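Local coordinates for uncharacterized protein DR_0571 (Deinococcus radiodurans R1, PDB 3C4N) that binds ADP in this crystal form and is probably an FAD-dependent oxidoreductase of the ETF-QO/FixC family, though its reaction is uncharacterized, at residues T87-P92 and V159-P164; T168-S173 and R279-G284; Y254-R259 and G312-L317. All blocks are in the same frame, centred on the assembly; numbering follows the deposited sequence.

Interaction 1: residues T87-P92 and V159-P164; sequences TAQDIP and VARVDP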
loop_
_atom_site.group_PDB
_atom_site.type_symbol
_atom_site.label_atom_id
_atom_site.label_comp_id
_atom_site.label_asym_id
_atom_site.label_seq_id
_atom_site.Cartn_x
_atom_site.Cartn_y
_atom_site.Cartn_z
ATOM N N THR A 87 12.191 -8.933 26.331
ATOM C CA THR A 87 12.669 -9.333 27.650
ATOM C C THR A 87 14.155 -9.107 27.820
ATOM O O THR A 87 14.936 -9.414 26.923
ATOM C CB THR A 87 12.379 -10.818 27.933
ATOM O OG1 THR A 87 12.923 -11.158 29.208
ATOM C CG2 THR A 87 13.001 -11.709 26.867
ATOM N N ALA A 88 14.542 -8.596 28.981
ATOM C CA ALA A 88 15.948 -8.340 29.273
ATOM C C ALA A 88 16.755 -9.631 29.232
ATOM O O ALA A 88 17.985 -9.597 29.258
ATOM C CB ALA A 88 16.088 -7.677 30.644
ATOM N N GLN A 89 16.074 -10.770 29.157
ATOM C CA GLN A 89 16.785 -12.052 29.119
ATOM C C GLN A 89 17.178 -12.425 27.698
ATOM O O GLN A 89 17.871 -13.415 27.474
ATOM C CB GLN A 89 15.930 -13.164 29.745
ATOM C CG GLN A 89 15.704 -12.977 31.244
ATOM C CD GLN A 89 14.763 -14.002 31.842
ATOM O OE1 GLN A 89 14.412 -13.924 33.025
ATOM N NE2 GLN A 89 14.349 -14.973 31.033
ATOM N N ASP A 90 16.733 -11.633 26.733
ATOM C CA ASP A 90 17.084 -11.913 25.357
ATOM C C ASP A 90 18.116 -10.921 24.859
ATOM O O ASP A 90 18.298 -10.758 23.655
ATOM C CB ASP A 90 15.852 -11.868 24.461
ATOM C CG ASP A 90 15.001 -13.114 24.580
ATOM O OD1 ASP A 90 15.415 -14.068 25.287
ATOM O OD2 ASP A 90 13.918 -13.142 23.949
ATOM N N ILE A 91 18.796 -10.265 25.792
ATOM C CA ILE A 91 19.821 -9.296 25.442
ATOM C C ILE A 91 21.206 -9.929 25.557
ATOM O O ILE A 91 21.653 -10.260 26.651
ATOM C CB ILE A 91 19.794 -8.076 26.383
ATOM C CG1 ILE A 91 18.404 -7.428 26.385
ATOM C CG2 ILE A 91 20.866 -7.068 25.948
ATOM C CD1 ILE A 91 18.232 -6.331 27.432
ATOM N N PRO A 92 21.891 -10.131 24.424
ATOM C CA PRO A 92 23.230 -10.721 24.486
ATOM C C PRO A 92 24.119 -9.657 25.126
ATOM O O PRO A 92 23.723 -8.493 25.198
ATOM C CB PRO A 92 23.586 -10.940 23.016
ATOM C CG PRO A 92 22.259 -11.182 22.375
ATOM C CD PRO A 92 21.386 -10.128 23.041
ATOM N N VAL A 159 12.007 -22.833 41.371
ATOM C CA VAL A 159 12.502 -21.469 41.229
ATOM C C VAL A 159 12.470 -20.918 39.797
ATOM O O VAL A 159 12.308 -21.664 38.829
ATOM C CB VAL A 159 13.948 -21.365 41.757
ATOM C CG1 VAL A 159 14.008 -21.826 43.221
ATOM C CG2 VAL A 159 14.880 -22.210 40.885
ATOM N N ALA A 160 12.641 -19.604 39.674
ATOM C CA ALA A 160 12.639 -18.954 38.372
ATOM C C ALA A 160 13.416 -17.637 38.378
ATOM O O ALA A 160 13.735 -17.085 39.433
ATOM C CB ALA A 160 11.201 -18.697 37.922
ATOM N N ARG A 161 13.720 -17.146 37.182
ATOM C CA ARG A 161 14.424 -15.882 37.009
ATOM C C ARG A 161 13.361 -14.934 36.446
ATOM O O ARG A 161 12.994 -15.026 35.274
ATOM C CB ARG A 161 15.580 -16.060 36.018
ATOM C CG ARG A 161 16.277 -14.771 35.567
ATOM C CD ARG A 161 17.618 -14.559 36.261
ATOM N NE ARG A 161 18.420 -15.779 36.278
ATOM C CZ ARG A 161 18.759 -16.479 35.198
ATOM N NH1 ARG A 161 18.375 -16.080 33.993
ATOM N NH2 ARG A 161 19.459 -17.600 35.329
ATOM N N VAL A 162 12.850 -14.047 37.292
ATOM C CA VAL A 162 11.816 -13.102 36.881
ATOM C C VAL A 162 12.350 -11.845 36.196
ATOM O O VAL A 162 13.390 -11.316 36.584
ATOM C CB VAL A 162 10.987 -12.616 38.089
ATOM C CG1 VAL A 162 9.853 -11.722 37.607
ATOM C CG2 VAL A 162 10.451 -13.800 38.878
ATOM N N ASP A 163 11.632 -11.370 35.185
ATOM C CA ASP A 163 12.011 -10.139 34.490
ATOM C C ASP A 163 10.791 -9.233 34.542
ATOM O O ASP A 163 9.867 -9.372 33.743
ATOM C CB ASP A 163 12.411 -10.407 33.033
ATOM C CG ASP A 163 12.478 -9.131 32.200
ATOM O OD1 ASP A 163 12.328 -8.025 32.767
ATOM O OD2 ASP A 163 12.673 -9.233 30.969
ATOM N N PRO A 164 10.769 -8.294 35.498
ATOM C CA PRO A 164 9.646 -7.365 35.658
ATOM C C PRO A 164 9.468 -6.369 34.516
ATOM O O PRO A 164 8.414 -5.745 34.399
ATOM C CB PRO A 164 9.960 -6.665 36.985
ATOM C CG PRO A 164 10.793 -7.676 37.723
ATOM C CD PRO A 164 11.710 -8.164 36.623
#

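Interaction 2: residues T168-S173 and R279-G284; sequences TYRPGS and RPQNGG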
loop_
_atom_site.group_PDB
_atom_site.type_symbol
_atom_site.label_atom_id
_atom_site.label_comp_id
_atom_site.label_asym_id
_atom_site.label_seq_id
_atom_site.Cartn_x
_atom_site.Cartn_y
_atom_site.Cartn_z
ATOM N N THR A 168 4.815 -7.489 26.051
ATOM C CA THR A 168 4.252 -8.264 24.947
ATOM C C THR A 168 3.541 -7.329 23.982
ATOM O O THR A 168 2.899 -6.363 24.392
ATOM C CB THR A 168 3.241 -9.359 25.387
ATOM O OG1 THR A 168 2.293 -8.816 26.310
ATOM C CG2 THR A 168 3.971 -10.537 26.017
ATOM N N TYR A 169 3.680 -7.619 22.694
ATOM C CA TYR A 169 3.040 -6.831 21.648
ATOM C C TYR A 169 2.913 -7.697 20.412
ATOM O O TYR A 169 3.484 -8.789 20.347
ATOM C CB TYR A 169 3.888 -5.604 21.318
ATOM C CG TYR A 169 5.263 -5.925 20.752
ATOM C CD1 TYR A 169 5.494 -5.970 19.362
ATOM C CD2 TYR A 169 6.340 -6.153 21.603
ATOM C CE1 TYR A 169 6.776 -6.225 18.843
ATOM C CE2 TYR A 169 7.611 -6.407 21.102
ATOM C CZ TYR A 169 7.828 -6.438 19.730
ATOM O OH TYR A 169 9.108 -6.648 19.264
ATOM N N ARG A 170 2.175 -7.216 19.420
ATOM C CA ARG A 170 2.023 -7.978 18.185
ATOM C C ARG A 170 2.977 -7.423 17.134
ATOM O O ARG A 170 2.837 -6.282 16.693
ATOM C CB ARG A 170 0.578 -7.893 17.674
ATOM C CG ARG A 170 -0.463 -8.421 18.643
ATOM C CD ARG A 170 -0.223 -9.891 18.949
ATOM N NE ARG A 170 -0.274 -10.708 17.735
ATOM C CZ ARG A 170 -1.391 -11.160 17.172
ATOM N NH1 ARG A 170 -2.570 -10.886 17.718
ATOM N NH2 ARG A 170 -1.324 -11.872 16.054
ATOM N N PRO A 171 3.962 -8.224 16.714
ATOM C CA PRO A 171 4.925 -7.771 15.705
ATOM C C PRO A 171 4.220 -7.362 14.420
ATOM O O PRO A 171 4.668 -6.457 13.714
ATOM C CB PRO A 171 5.821 -8.994 15.498
ATOM C CG PRO A 171 5.750 -9.697 16.825
ATOM C CD PRO A 171 4.277 -9.591 17.161
ATOM N N GLY A 172 3.112 -8.048 14.132
ATOM C CA GLY A 172 2.325 -7.764 12.947
ATOM C C GLY A 172 1.839 -6.331 12.983
ATOM O O GLY A 172 1.937 -5.607 11.993
ATOM N N SER A 173 1.313 -5.912 14.129
ATOM C CA SER A 173 0.844 -4.540 14.277
ATOM C C SER A 173 2.002 -3.551 14.167
ATOM O O SER A 173 1.848 -2.468 13.612
ATOM C CB SER A 173 0.159 -4.350 15.628
ATOM O OG SER A 173 -1.075 -5.034 15.661
ATOM N N ARG A 279 3.581 -18.056 25.531
ATOM C CA ARG A 279 3.155 -16.680 25.320
ATOM C C ARG A 279 1.652 -16.538 25.428
ATOM O O ARG A 279 0.911 -16.916 24.514
ATOM C CB ARG A 279 3.620 -16.198 23.936
ATOM C CG ARG A 279 2.849 -14.994 23.335
ATOM C CD ARG A 279 3.112 -13.673 24.055
ATOM N NE ARG A 279 3.006 -12.510 23.152
ATOM C CZ ARG A 279 1.956 -11.693 23.057
ATOM N NH1 ARG A 279 0.880 -11.881 23.809
ATOM N NH2 ARG A 279 1.982 -10.683 22.202
ATOM N N PRO A 280 1.174 -15.996 26.559
ATOM C CA PRO A 280 -0.271 -15.813 26.742
ATOM C C PRO A 280 -0.829 -14.898 25.649
ATOM O O PRO A 280 -0.291 -13.821 25.395
ATOM C CB PRO A 280 -0.369 -15.196 28.137
ATOM C CG PRO A 280 0.959 -14.492 28.297
ATOM C CD PRO A 280 1.927 -15.484 27.720
ATOM N N GLN A 281 -1.905 -15.328 25.005
ATOM C CA GLN A 281 -2.489 -14.539 23.931
ATOM C C GLN A 281 -3.875 -15.049 23.543
ATOM O O GLN A 281 -4.108 -16.258 23.497
ATOM C CB GLN A 281 -1.569 -14.580 22.711
ATOM C CG GLN A 281 -1.993 -13.669 21.590
ATOM C CD GLN A 281 -1.155 -13.859 20.336
ATOM O OE1 GLN A 281 0.061 -13.577 20.314
ATOM N NE2 GLN A 281 -1.803 -14.350 19.277
ATOM N N ASN A 282 -4.800 -14.131 23.272
ATOM C CA ASN A 282 -6.154 -14.519 22.891
ATOM C C ASN A 282 -6.794 -15.481 23.892
ATOM O O ASN A 282 -7.456 -16.441 23.498
ATOM C CB ASN A 282 -6.142 -15.170 21.509
ATOM C CG ASN A 282 -6.727 -14.273 20.444
ATOM O OD1 ASN A 282 -6.313 -13.118 20.291
ATOM N ND2 ASN A 282 -7.693 -14.798 19.694
ATOM N N GLY A 283 -6.583 -15.229 25.181
ATOM C CA GLY A 283 -7.162 -16.076 26.208
ATOM C C GLY A 283 -6.486 -17.422 26.362
ATOM O O GLY A 283 -6.895 -18.234 27.187
ATOM N N GLY A 284 -5.450 -17.661 25.571
ATOM C CA GLY A 284 -4.739 -18.918 25.659
ATOM C C GLY A 284 -3.242 -18.682 25.695
ATOM O O GLY A 284 -2.776 -17.663 26.202
#

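Interaction 3: residues Y254-R259 and G312-L317; sequences YRQFPR and GLRREL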
loop_
_atom_site.group_PDB
_atom_site.type_symbol
_atom_site.label_atom_id
_atom_site.label_comp_id
_atom_site.label_asym_id
_atom_site.label_seq_id
_atom_site.Cartn_x
_atom_site.Cartn_y
_atom_site.Cartn_z
ATOM N N TYR A 254 13.046 -23.501 10.576
ATOM C CA TYR A 254 11.599 -23.487 10.511
ATOM C C TYR A 254 11.079 -23.751 11.900
ATOM O O TYR A 254 11.376 -24.780 12.514
ATOM C CB TYR A 254 11.060 -24.559 9.584
ATOM C CG TYR A 254 9.558 -24.515 9.443
ATOM C CD1 TYR A 254 8.927 -23.439 8.823
ATOM C CD2 TYR A 254 8.770 -25.574 9.875
ATOM C CE1 TYR A 254 7.550 -23.428 8.628
ATOM C CE2 TYR A 254 7.394 -25.570 9.684
ATOM C CZ TYR A 254 6.793 -24.504 9.056
ATOM O OH TYR A 254 5.447 -24.547 8.799
ATOM N N ARG A 255 10.282 -22.812 12.385
ATOM C CA ARG A 255 9.721 -22.905 13.716
ATOM C C ARG A 255 8.212 -22.842 13.643
ATOM O O ARG A 255 7.641 -22.009 12.944
ATOM C CB ARG A 255 10.256 -21.764 14.563
ATOM C CG ARG A 255 9.695 -21.700 15.956
ATOM C CD ARG A 255 10.062 -20.361 16.567
ATOM N NE ARG A 255 11.008 -20.495 17.661
ATOM C CZ ARG A 255 11.679 -19.479 18.187
ATOM N NH1 ARG A 255 11.511 -18.253 17.707
ATOM N NH2 ARG A 255 12.503 -19.690 19.203
ATOM N N GLN A 256 7.575 -23.738 14.383
ATOM C CA GLN A 256 6.130 -23.814 14.422
ATOM C C GLN A 256 5.634 -23.129 15.691
ATOM O O GLN A 256 6.373 -23.021 16.666
ATOM C CB GLN A 256 5.705 -25.283 14.407
ATOM C CG GLN A 256 6.310 -26.072 13.259
ATOM C CD GLN A 256 5.917 -27.535 13.286
ATOM O OE1 GLN A 256 6.318 -28.290 14.184
ATOM N NE2 GLN A 256 5.123 -27.947 12.301
ATOM N N PHE A 257 4.389 -22.661 15.680
ATOM C CA PHE A 257 3.838 -21.990 16.849
ATOM C C PHE A 257 2.490 -22.570 17.270
ATOM O O PHE A 257 1.477 -21.856 17.320
ATOM C CB PHE A 257 3.689 -20.487 16.582
ATOM C CG PHE A 257 4.947 -19.831 16.082
ATOM C CD1 PHE A 257 5.324 -19.945 14.745
ATOM C CD2 PHE A 257 5.745 -19.078 16.938
ATOM C CE1 PHE A 257 6.473 -19.313 14.267
ATOM C CE2 PHE A 257 6.896 -18.442 16.472
ATOM C CZ PHE A 257 7.260 -18.558 15.131
ATOM N N PRO A 258 2.454 -23.874 17.589
ATOM C CA PRO A 258 1.184 -24.480 18.002
ATOM C C PRO A 258 0.552 -23.757 19.190
ATOM O O PRO A 258 1.254 -23.234 20.059
ATOM C CB PRO A 258 1.576 -25.926 18.316
ATOM C CG PRO A 258 3.019 -25.829 18.691
ATOM C CD PRO A 258 3.568 -24.829 17.710
ATOM N N ARG A 259 -0.778 -23.732 19.218
ATOM C CA ARG A 259 -1.515 -23.062 20.283
ATOM C C ARG A 259 -1.948 -23.970 21.433
ATOM O O ARG A 259 -2.330 -25.120 21.223
ATOM C CB ARG A 259 -2.750 -22.360 19.718
ATOM C CG ARG A 259 -3.581 -21.736 20.813
ATOM C CD ARG A 259 -4.453 -20.615 20.322
ATOM N NE ARG A 259 -5.510 -20.419 21.266
ATOM C CZ ARG A 259 -5.898 -19.390 22.013
ATOM N NH1 ARG A 259 -5.343 -18.184 22.057
ATOM N NH2 ARG A 259 -6.934 -19.660 22.775
ATOM N N GLY A 312 1.175 -32.857 13.561
ATOM C CA GLY A 312 1.717 -31.800 12.718
ATOM C C GLY A 312 3.007 -31.166 13.209
ATOM O O GLY A 312 3.563 -30.312 12.530
ATOM N N LEU A 313 3.479 -31.596 14.378
ATOM C CA LEU A 313 4.696 -31.075 14.991
ATOM C C LEU A 313 5.945 -31.863 14.590
ATOM O O LEU A 313 5.908 -33.095 14.504
ATOM C CB LEU A 313 4.547 -31.095 16.517
ATOM C CG LEU A 313 3.518 -30.153 17.152
ATOM C CD1 LEU A 313 2.138 -30.447 16.619
ATOM C CD2 LEU A 313 3.539 -30.304 18.667
ATOM N N ARG A 314 7.050 -31.156 14.356
ATOM C CA ARG A 314 8.303 -31.802 13.976
ATOM C C ARG A 314 8.782 -32.720 15.079
ATOM O O ARG A 314 8.497 -32.495 16.255
ATOM C CB ARG A 314 9.396 -30.772 13.687
ATOM C CG ARG A 314 8.997 -29.738 12.673
ATOM C CD ARG A 314 10.184 -29.131 11.963
ATOM N NE ARG A 314 11.190 -28.576 12.802
ATOM C CZ ARG A 314 12.515 -28.627 12.727
ATOM N NH1 ARG A 314 13.214 -29.269 11.795
ATOM N NH2 ARG A 314 13.139 -27.921 13.648
ATOM N N ARG A 315 9.522 -33.750 14.686
ATOM C CA ARG A 315 10.051 -34.730 15.626
ATOM C C ARG A 315 10.758 -34.036 16.798
ATOM O O ARG A 315 10.535 -34.372 17.963
ATOM C CB ARG A 315 11.008 -35.681 14.887
ATOM C CG ARG A 315 11.767 -36.681 15.763
ATOM C CD ARG A 315 12.790 -37.479 14.926
ATOM N NE ARG A 315 13.651 -36.604 14.126
ATOM C CZ ARG A 315 14.605 -35.814 14.620
ATOM N NH1 ARG A 315 14.843 -35.782 15.927
ATOM N NH2 ARG A 315 15.311 -35.039 13.803
ATOM N N GLU A 316 11.584 -33.044 16.493
ATOM C CA GLU A 316 12.307 -32.345 17.539
ATOM C C GLU A 316 11.426 -31.654 18.563
ATOM O O GLU A 316 11.733 -31.669 19.756
ATOM C CB GLU A 316 13.269 -31.344 16.925
ATOM C CG GLU A 316 14.441 -32.017 16.260
ATOM C CD GLU A 316 15.580 -31.063 16.021
ATOM O OE1 GLU A 316 15.402 -30.143 15.195
ATOM O OE2 GLU A 316 16.641 -31.229 16.668
ATOM N N LEU A 317 10.334 -31.050 18.108
ATOM C CA LEU A 317 9.424 -30.372 19.023
ATOM C C LEU A 317 8.742 -31.433 19.889
ATOM O O LEU A 317 8.570 -31.254 21.095
ATOM C CB LEU A 317 8.371 -29.576 18.247
ATOM C CG LEU A 317 7.827 -28.318 18.938
ATOM C CD1 LEU A 317 6.567 -27.853 18.212
ATOM C CD2 LEU A 317 7.514 -28.588 20.389
#

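Interaction 1: residues T87-P92 and V159-P164
Ala-88 and Asp-163 bring the two backbones closest, with CA atoms 6.8 Å apart, where the irregular loop 87-92 passes the end of strand 159-163. This is too far for strand pairing, and the strand instead takes its backbone partners from strands 118-127 and 136-137, so side chains bridge to the loop. Asp-163 CB points toward the loop, and CG lies anti to the backbone N (chi1 166°). OD2 accepts two hydrogen bonds: Thr-87 OG1, 2.6 Å from Asp-163 OD2, meets the anti lone pair of OD2, and Ala-88 N, 2.8 Å from the same OD2, comes from the syn side, 34° out of the carboxylate plane. The other oxygen, OD1, is held by the backbone N of Arg-165. Farther along, the extended side chain of Gln-89 reaches toward Arg-161 and rests on Leu-123 and His-125 of strand 118-127. An alanine in place of Asp-163 would probably leave the Thr-87 hydroxyl and the Ala-88 amide without their shared acceptor and let the loop shift against the strand. One carboxylate thus ties the loop to strand 159-163, its charge probably spread over hydroxyl and amide donors.

Interaction 2: residues T168-S173 and R279-G284
The guanidinium of Arg-279 lies between Thr-168 and Gln-281, one on each face. Thr-168 CB sits over the centre of one face, 3.5 Å above the plane, and its CG2 touches Arg-279 NE at 3.6 Å. Over the opposite face Gln-281 OE1 stands above the centre. The edge is given to oxygens: Arg-279 NH2 makes a weak hydrogen bond to Tyr-169 O, 3.0 Å away in the plane of the group, and NH1 of the same residue reaches Pro-280 O at 2.8 Å, also close to that plane. NE bonds to Pro-83 O.

Gln-281 also serves the second arginine. Its amide stacks on the guanidinium of Arg-170 with the planes 18° apart, and Gln-281 NE2 lies 3.8 Å above the centre of that group, while the two side chains run at about a right angle. Arg-170, at the N-cap position of helix 171-183, has a chain bent at chi2 and chi3. The two guanidiniums are turned 85° apart, and Arg-170 NE and Arg-279 NH2 are 5.0 Å from each other.

Beyond the contact, the Thr-168 hydroxyl bonds to Arg-121 and Glu-119, and Tyr-169 turns away, its OH bonded to Asp-380 O. The segment 279-284 runs from strand 276-281 into a type I' turn at Gln-281 to Gly-284, the tight link of a beta hairpin with strand 284-288.

Two like charges are thus brought near one another. The carbonyl oxygens of Tyr-169, Pro-280 and Pro-83, with Gln-281 OE1, probably offset the charge of Arg-279, while the Gln-281 amide only stacks on Arg-170; together these contacts join the hairpin to the start of the helix.

Interaction 3: residues Y254-R259 and G312-L317
Gln-256, Arg-314 and Pro-258 bury the most surface here, and Gln-256 leads. Its chain, extended beyond CG, carries the amide from strand 251-260 to the backbone just ahead of helix 315-324. Both ends of that amide are used: Gln-256 OE1 accepts from Arg-314 N at 3.0 Å, and Gln-256 NE2 donates to Gly-312 O at 2.8 Å. Each bond is fairly straight, 157° and 153° at the hydrogen. The side chain thus pairs with the backbone on either side of Leu-313, as a residue of a parallel neighbouring strand would.

Arg-314, at the N-cap position, lays its CG against Gln-256 OE1 at 3.4 Å, with the planes of amide and guanidinium 83° apart. CD lies at the edge of the Tyr-254 ring, and the chain bends at chi3 beyond it. NH1 is held by Asp-295 and the Tyr-299 hydroxyl, and NH2 pairs with Glu-316 OE1 by charge only, the oxygen lying well out of the guanidinium plane.

The side chains of Pro-258 and Leu-317 meet tip to tip, Pro-258 CG 4.1 Å from Leu-317 CD1; Leu-317 also rests on Pro-289.

Polar groups buried between strand and helix start are therefore matched in pairs by one glutamine amide, which fixes the rotation of that amide and joins the incoming backbone to the strand, with Pro-258 and Leu-317 adding an apolar contact beside it.

The three contacts share one mixed beta-sheet. Along the chain interaction 1 closes before interactions 2 and 3 begin, whereas the segments of those two alternate. Interactions 1 and 2 have centres about 18 Å apart and adjoin in sequence, through the consecutive strands 159-163 and 167-169. The centres of interactions 2 and 3 are also about 18 Å apart, but these two touch: Arg-259 NH1 approaches Asn-282 O at 3.1 Å, a probable hydrogen bond. Interactions 1 and 3 are farthest apart, about 24 Å between centres. Together they tie loops and helix starts to different strands of this sheet, while the bound ADP lies about 10 Å from the side chain of Tyr-169.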